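Local coordinates for protein CMP-sialic acid transporter 1 (Zea mays, PDB 6I1R) that probably carries CMP-sialic acid from the cytoplasm into the Golgi lumen, and is captured here with CMP bound in an outward-facing state, at residues T180-L191 with S251-N259. The protein carries 5 engineered substitutions. Residues are numbered along the deposited sequence; the frame is centred on the assembly and turned at random.
Sequences TEYLMKKNNDSL and SWLMKYSDN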
ATOM      1  N   THR B 180     -16.011  -0.834 -26.085  1.00 60.26           N
ATOM      2  CA  THR B 180     -16.737   0.370 -25.680  1.00 60.38           C
ATOM      3  C   THR B 180     -16.981   1.252 -26.911  1.00 60.68           C
ATOM      4  O   THR B 180     -18.116   1.649 -27.177  1.00 60.22           O
ATOM      5  CB  THR B 180     -15.994   1.114 -24.562  1.00 60.70           C
ATOM      6  OG1 THR B 180     -15.857   0.219 -23.457  1.00 61.12           O
ATOM      7  CG2 THR B 180     -16.703   2.373 -24.109  1.00 60.85           C
ATOM      8  N   GLU B 181     -15.918   1.532 -27.665  1.00 61.34           N
ATOM      9  CA  GLU B 181     -16.020   2.332 -28.893  1.00 60.87           C
ATOM     10  C   GLU B 181     -17.096   1.737 -29.807  1.00 61.19           C
ATOM     11  O   GLU B 181     -17.922   2.468 -30.363  1.00 60.90           O
ATOM     12  CB  GLU B 181     -14.676   2.389 -29.622  1.00 60.52           C
ATOM     13  CG  GLU B 181     -14.726   3.175 -30.922  1.00 61.47           C
ATOM     14  CD  GLU B 181     -13.388   3.692 -31.424  1.00 62.22           C
ATOM     15  OE1 GLU B 181     -12.354   3.358 -30.811  1.00 63.31           O
ATOM     16  OE2 GLU B 181     -13.382   4.422 -32.433  1.00 61.51           O
ATOM     17  N   TYR B 182     -17.070   0.415 -29.961  1.00 60.26           N
ATOM     18  CA  TYR B 182     -18.080  -0.283 -30.750  1.00 60.03           C
ATOM     19  C   TYR B 182     -19.474   0.134 -30.261  1.00 59.95           C
ATOM     20  O   TYR B 182     -20.299   0.567 -31.064  1.00 61.34           O
ATOM     21  CB  TYR B 182     -17.863  -1.799 -30.693  1.00 59.94           C
ATOM     22  CG  TYR B 182     -19.065  -2.632 -31.062  1.00 59.32           C
ATOM     23  CD1 TYR B 182     -19.534  -2.674 -32.365  1.00 59.70           C
ATOM     24  CD2 TYR B 182     -19.734  -3.385 -30.111  1.00 59.22           C
ATOM     25  CE1 TYR B 182     -20.637  -3.438 -32.714  1.00 59.60           C
ATOM     26  CE2 TYR B 182     -20.838  -4.154 -30.442  1.00 59.59           C
ATOM     27  CZ  TYR B 182     -21.292  -4.180 -31.748  1.00 59.22           C
ATOM     28  OH  TYR B 182     -22.379  -4.933 -32.085  1.00 59.29           O
ATOM     29  N   LEU B 183     -19.708   0.044 -28.953  1.00 58.66           N
ATOM     30  CA  LEU B 183     -21.031   0.329 -28.379  1.00 59.44           C
ATOM     31  C   LEU B 183     -21.447   1.777 -28.675  1.00 61.17           C
ATOM     32  O   LEU B 183     -22.579   2.011 -29.098  1.00 60.99           O
ATOM     33  CB  LEU B 183     -21.016   0.063 -26.869  1.00 58.07           C
ATOM     34  CG  LEU B 183     -20.932  -1.403 -26.443  1.00 56.72           C
ATOM     35  CD1 LEU B 183     -21.002  -1.528 -24.928  1.00 55.86           C
ATOM     36  CD2 LEU B 183     -22.028  -2.235 -27.091  1.00 56.51           C
ATOM     37  N   MET B 184     -20.552   2.738 -28.455  1.00 64.19           N
ATOM     38  CA  MET B 184     -20.896   4.153 -28.664  1.00 66.69           C
ATOM     39  C   MET B 184     -21.265   4.378 -30.138  1.00 67.15           C
ATOM     40  O   MET B 184     -22.262   5.034 -30.441  1.00 64.33           O
ATOM     41  CB  MET B 184     -19.739   5.093 -28.303  1.00 67.87           C
ATOM     42  CG  MET B 184     -19.075   4.813 -26.966  1.00 69.56           C
ATOM     43  SD  MET B 184     -20.238   4.470 -25.624  1.00 73.26           S
ATOM     44  CE  MET B 184     -20.719   6.141 -25.190  1.00 72.49           C
ATOM     45  N   LYS B 185     -20.460   3.816 -31.039  1.00 69.37           N
ATOM     46  CA  LYS B 185     -20.553   4.127 -32.470  1.00 71.46           C
ATOM     47  C   LYS B 185     -21.573   3.220 -33.173  1.00 72.98           C
ATOM     48  O   LYS B 185     -21.949   3.510 -34.311  1.00 73.28           O
ATOM     49  CB  LYS B 185     -19.178   4.000 -33.137  1.00 71.63           C
ATOM     50  CG  LYS B 185     -18.242   5.180 -32.914  1.00 72.45           C
ATOM     51  CD  LYS B 185     -16.833   4.933 -33.406  1.00 73.21           C
ATOM     52  CE  LYS B 185     -15.843   5.972 -32.926  1.00 73.43           C
ATOM     53  NZ  LYS B 185     -15.885   7.211 -33.737  1.00 73.94           N
ATOM     54  N   LYS B 186     -22.030   2.143 -32.531  1.00 74.41           N
ATOM     55  CA  LYS B 186     -23.007   1.249 -33.171  1.00 76.17           C
ATOM     56  C   LYS B 186     -24.409   1.872 -33.116  1.00 78.17           C
ATOM     57  O   LYS B 186     -25.316   1.389 -33.796  1.00 78.66           O
ATOM     58  CB  LYS B 186     -23.005  -0.146 -32.533  1.00 77.11           C
ATOM     59  CG  LYS B 186     -23.801  -0.292 -31.240  1.00 78.29           C
ATOM     60  CD  LYS B 186     -24.165  -1.723 -30.896  1.00 78.49           C
ATOM     61  CE  LYS B 186     -25.046  -2.377 -31.941  1.00 79.21           C
ATOM     62  NZ  LYS B 186     -26.074  -3.252 -31.327  1.00 79.07           N
ATOM     63  N   ASN B 187     -24.588   2.920 -32.306  1.00 79.85           N
ATOM     64  CA  ASN B 187     -25.885   3.581 -32.137  1.00 81.25           C
ATOM     65  C   ASN B 187     -25.779   5.059 -32.525  1.00 80.76           C
ATOM     66  O   ASN B 187     -24.705   5.662 -32.485  1.00 82.16           O
ATOM     67  CB  ASN B 187     -26.396   3.484 -30.695  1.00 83.65           C
ATOM     68  CG  ASN B 187     -27.239   2.256 -30.420  1.00 86.11           C
ATOM     69  OD1 ASN B 187     -27.378   1.378 -31.269  1.00 88.71           O
ATOM     70  ND2 ASN B 187     -27.812   2.190 -29.228  1.00 86.60           N
ATOM     71  N   ASN B 188     -26.933   5.632 -32.850  1.00 79.97           N
ATOM     72  CA  ASN B 188     -27.067   7.068 -33.097  1.00 79.65           C
ATOM     73  C   ASN B 188     -27.595   7.732 -31.816  1.00 78.90           C
ATOM     74  O   ASN B 188     -28.191   8.810 -31.862  1.00 80.92           O
ATOM     75  CB  ASN B 188     -27.940   7.345 -34.330  1.00 80.38           C
ATOM     76  CG  ASN B 188     -28.742   6.144 -34.791  1.00 81.21           C
ATOM     77  OD1 ASN B 188     -29.560   5.607 -34.045  1.00 81.47           O
ATOM     78  ND2 ASN B 188     -28.509   5.707 -36.018  1.00 82.47           N
ATOM     79  N   ASP B 189     -27.317   7.112 -30.669  1.00 76.75           N
ATOM     80  CA  ASP B 189     -27.990   7.437 -29.407  1.00 74.77           C
ATOM     81  C   ASP B 189     -27.278   8.615 -28.731  1.00 73.20           C
ATOM     82  O   ASP B 189     -26.251   9.099 -29.213  1.00 72.64           O
ATOM     83  CB  ASP B 189     -28.047   6.214 -28.482  1.00 73.76           C
ATOM     84  CG  ASP B 189     -29.290   5.356 -28.652  1.00 72.96           C
ATOM     85  OD1 ASP B 189     -29.876   5.370 -29.753  1.00 73.05           O
ATOM     86  OD2 ASP B 189     -29.660   4.669 -27.679  1.00 71.39           O
ATOM     87  N   SER B 190     -27.845   9.068 -27.614  1.00 72.25           N
ATOM     88  CA  SER B 190     -27.281  10.165 -26.830  1.00 70.97           C
ATOM     89  C   SER B 190     -26.078   9.667 -26.021  1.00 69.25           C
ATOM     90  O   SER B 190     -26.129   8.599 -25.414  1.00 68.29           O
ATOM     91  CB  SER B 190     -28.324  10.771 -25.925  1.00 70.95           C
ATOM     92  OG  SER B 190     -27.802  11.892 -25.228  1.00 71.05           O
ATOM     93  N   LEU B 191     -25.012  10.464 -26.001  1.00 69.56           N
ATOM     94  CA  LEU B 191     -23.811  10.147 -25.224  1.00 70.15           C
ATOM     95  C   LEU B 191     -24.197   9.876 -23.763  1.00 70.28           C
ATOM     96  O   LEU B 191     -23.691   8.939 -23.143  1.00 69.40           O
ATOM     97  CB  LEU B 191     -22.826  11.318 -25.324  1.00 70.21           C
ATOM     98  CG  LEU B 191     -21.514  11.154 -24.555  1.00 70.71           C
ATOM     99  CD1 LEU B 191     -20.752   9.926 -25.031  1.00 71.87           C
ATOM    100  CD2 LEU B 191     -20.646  12.397 -24.685  1.00 70.93           C
ATOM    101  N   SER B 251     -15.218   8.442 -22.621  1.00 66.93           N
ATOM    102  CA  SER B 251     -16.482   8.088 -23.271  1.00 66.12           C
ATOM    103  C   SER B 251     -16.729   9.023 -24.461  1.00 63.35           C
ATOM    104  O   SER B 251     -17.066   8.566 -25.554  1.00 64.09           O
ATOM    105  CB  SER B 251     -17.634   8.116 -22.295  1.00 67.64           C
ATOM    106  OG  SER B 251     -18.657   7.213 -22.693  1.00 69.65           O
ATOM    107  N   TRP B 252     -16.539  10.323 -24.249  1.00 60.41           N
ATOM    108  CA  TRP B 252     -16.669  11.298 -25.334  1.00 58.00           C
ATOM    109  C   TRP B 252     -15.849  10.829 -26.543  1.00 57.64           C
ATOM    110  O   TRP B 252     -16.353  10.802 -27.670  1.00 55.97           O
ATOM    111  CB  TRP B 252     -16.247  12.700 -24.871  1.00 56.35           C
ATOM    112  CG  TRP B 252     -16.664  13.790 -25.811  1.00 54.94           C
ATOM    113  CD1 TRP B 252     -17.763  14.592 -25.706  1.00 53.73           C
ATOM    114  CD2 TRP B 252     -15.995  14.185 -27.023  1.00 53.49           C
ATOM    115  NE1 TRP B 252     -17.821  15.461 -26.762  1.00 52.07           N
ATOM    116  CE2 TRP B 252     -16.753  15.233 -27.588  1.00 52.75           C
ATOM    117  CE3 TRP B 252     -14.838  13.755 -27.683  1.00 52.99           C
ATOM    118  CZ2 TRP B 252     -16.383  15.856 -28.780  1.00 54.02           C
ATOM    119  CZ3 TRP B 252     -14.474  14.372 -28.859  1.00 53.87           C
ATOM    120  CH2 TRP B 252     -15.238  15.408 -29.398  1.00 54.32           C
ATOM    121  N   LEU B 253     -14.601  10.435 -26.290  1.00 59.66           N
ATOM    122  CA  LEU B 253     -13.668  10.020 -27.352  1.00 60.02           C
ATOM    123  C   LEU B 253     -14.095   8.669 -27.942  1.00 59.86           C
ATOM    124  O   LEU B 253     -13.874   8.420 -29.127  1.00 59.53           O
ATOM    125  CB  LEU B 253     -12.247   9.934 -26.785  1.00 61.07           C
ATOM    126  CG  LEU B 253     -11.568  11.266 -26.462  1.00 62.49           C
ATOM    127  CD1 LEU B 253     -10.222  11.032 -25.794  1.00 63.08           C
ATOM    128  CD2 LEU B 253     -11.394  12.115 -27.712  1.00 63.07           C
ATOM    129  N   MET B 254     -14.684   7.798 -27.122  1.00 59.84           N
ATOM    130  CA  MET B 254     -15.231   6.533 -27.623  1.00 60.05           C
ATOM    131  C   MET B 254     -16.348   6.825 -28.634  1.00 59.74           C
ATOM    132  O   MET B 254     -16.536   6.061 -29.579  1.00 58.81           O
ATOM    133  CB  MET B 254     -15.792   5.661 -26.493  1.00 59.83           C
ATOM    134  CG  MET B 254     -14.755   5.176 -25.493  1.00 59.64           C
ATOM    135  SD  MET B 254     -13.499   4.095 -26.216  1.00 59.77           S
ATOM    136  CE  MET B 254     -12.243   5.297 -26.656  1.00 61.03           C
ATOM    137  N   LYS B 255     -17.068   7.931 -28.442  1.00 60.91           N
ATOM    138  CA  LYS B 255     -18.179   8.286 -29.326  1.00 62.26           C
ATOM    139  C   LYS B 255     -17.655   9.094 -30.522  1.00 64.08           C
ATOM    140  O   LYS B 255     -17.758   8.645 -31.666  1.00 66.53           O
ATOM    141  CB  LYS B 255     -19.255   9.065 -28.561  1.00 61.93           C
ATOM    142  CG  LYS B 255     -20.688   8.726 -28.954  1.00 62.72           C
ATOM    143  CD  LYS B 255     -21.643   9.901 -28.932  1.00 62.03           C
ATOM    144  CE  LYS B 255     -23.104   9.504 -28.881  1.00 60.91           C
ATOM    145  NZ  LYS B 255     -23.399   8.324 -29.730  1.00 61.25           N
ATOM    146  N   TYR B 256     -17.082  10.265 -30.255  1.00 65.00           N
ATOM    147  CA  TYR B 256     -16.753  11.235 -31.306  1.00 67.11           C
ATOM    148  C   TYR B 256     -15.277  11.141 -31.719  1.00 68.16           C
ATOM    149  O   TYR B 256     -14.784  12.020 -32.429  1.00 68.91           O
ATOM    150  CB  TYR B 256     -17.094  12.649 -30.829  1.00 68.80           C
ATOM    151  CG  TYR B 256     -18.543  12.829 -30.456  1.00 70.53           C
ATOM    152  CD1 TYR B 256     -18.987  12.547 -29.175  1.00 70.74           C
ATOM    153  CD2 TYR B 256     -19.477  13.256 -31.386  1.00 71.54           C
ATOM    154  CE1 TYR B 256     -20.315  12.704 -28.821  1.00 71.23           C
ATOM    155  CE2 TYR B 256     -20.812  13.414 -31.049  1.00 71.69           C
ATOM    156  CZ  TYR B 256     -21.234  13.136 -29.761  1.00 71.48           C
ATOM    157  OH  TYR B 256     -22.546  13.282 -29.415  1.00 72.45           O
ATOM    158  N   SER B 257     -14.566  10.099 -31.296  1.00 68.03           N
ATOM    159  CA  SER B 257     -13.171   9.945 -31.703  1.00 67.08           C
ATOM    160  C   SER B 257     -12.833   8.455 -31.821  1.00 65.67           C
ATOM    161  O   SER B 257     -13.640   7.695 -32.341  1.00 66.34           O
ATOM    162  CB  SER B 257     -12.257  10.672 -30.756  1.00 67.62           C
ATOM    163  OG  SER B 257     -10.960  10.794 -31.316  1.00 67.26           O
ATOM    164  N   ASP B 258     -11.649   8.043 -31.366  1.00 65.21           N
ATOM    165  CA  ASP B 258     -11.256   6.639 -31.430  1.00 63.99           C
ATOM    166  C   ASP B 258     -10.266   6.319 -30.305  1.00 63.43           C
ATOM    167  O   ASP B 258      -9.712   7.219 -29.674  1.00 60.58           O
ATOM    168  CB  ASP B 258     -10.657   6.292 -32.796  1.00 62.85           C
ATOM    169  CG  ASP B 258      -9.558   7.234 -33.250  1.00 62.06           C
ATOM    170  OD1 ASP B 258      -8.643   7.498 -32.444  1.00 60.50           O
ATOM    171  OD2 ASP B 258      -9.624   7.692 -34.409  1.00 62.66           O
ATOM    172  N   ASN B 259     -10.043   5.019 -30.107  1.00 64.53           N
ATOM    173  CA  ASN B 259      -9.163   4.481 -29.060  1.00 65.67           C
ATOM    174  C   ASN B 259      -7.719   4.961 -29.241  1.00 65.52           C
ATOM    175  O   ASN B 259      -6.987   5.089 -28.260  1.00 66.99           O
ATOM    176  CB  ASN B 259      -9.161   2.949 -29.044  1.00 66.36           C
ATOM    177  CG  ASN B 259      -9.942   2.370 -27.885  1.00 67.28           C
ATOM    178  OD1 ASN B 259      -9.489   2.413 -26.744  1.00 69.91           O
ATOM    179  ND2 ASN B 259     -11.108   1.817 -28.174  1.00 67.46           N
TER
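Glu181 reaches out from helix 160-186 to the start of helix 259-279. Its CG lies anti to the backbone N (chi1 179°) and the chain runs on extended, which carries the carboxylate to Asp258 and Asn259. There OE1 takes two hydrogen bonds from Asn259. The backbone N of Asn259, 2.9 Å from Glu181 OE1, comes on the syn side but out of the carboxylate plane. Asn259 ND2 uses the anti lone pair of the same oxygen and also bonds to Gly177 O. With an alanine here in place of Glu181, Asn259 N would probably lose this acceptor, and the Asn259 amide would keep Gly177 O but be held by one bond fewer.

Lys185 runs alongside, and Lys185 NZ bonds to Lys255 O at 3.1 Å from above the carbonyl plane. Lys255 points the other way. Lys255 NZ donates to Asp189 O at 3.0 Å and also to Gln194 OE1, so each lysine donates to a backbone carbonyl of the opposite segment. Met184 CG packs on Met254 CB at 3.4 Å, and the two side chains cross obliquely, with Thr180 CG2 against Met254 CG. Leu191 is a knob among Ser251, Trp252, Lys255 and Tyr256. Its CD2 meets the edge of the Tyr256 ring. Tyr256 CD1 sits over the centre of one face of the Trp252 ring.

Segments 180-186 and 251-256 cross at -59°, and their axes come within 7.9 Å at closest approach. This is helix-helix packing in the all-helical DMT-type fold of nucleotide-sugar transporters, with the side chain of Thr180 about 8 Å from the bound CMP.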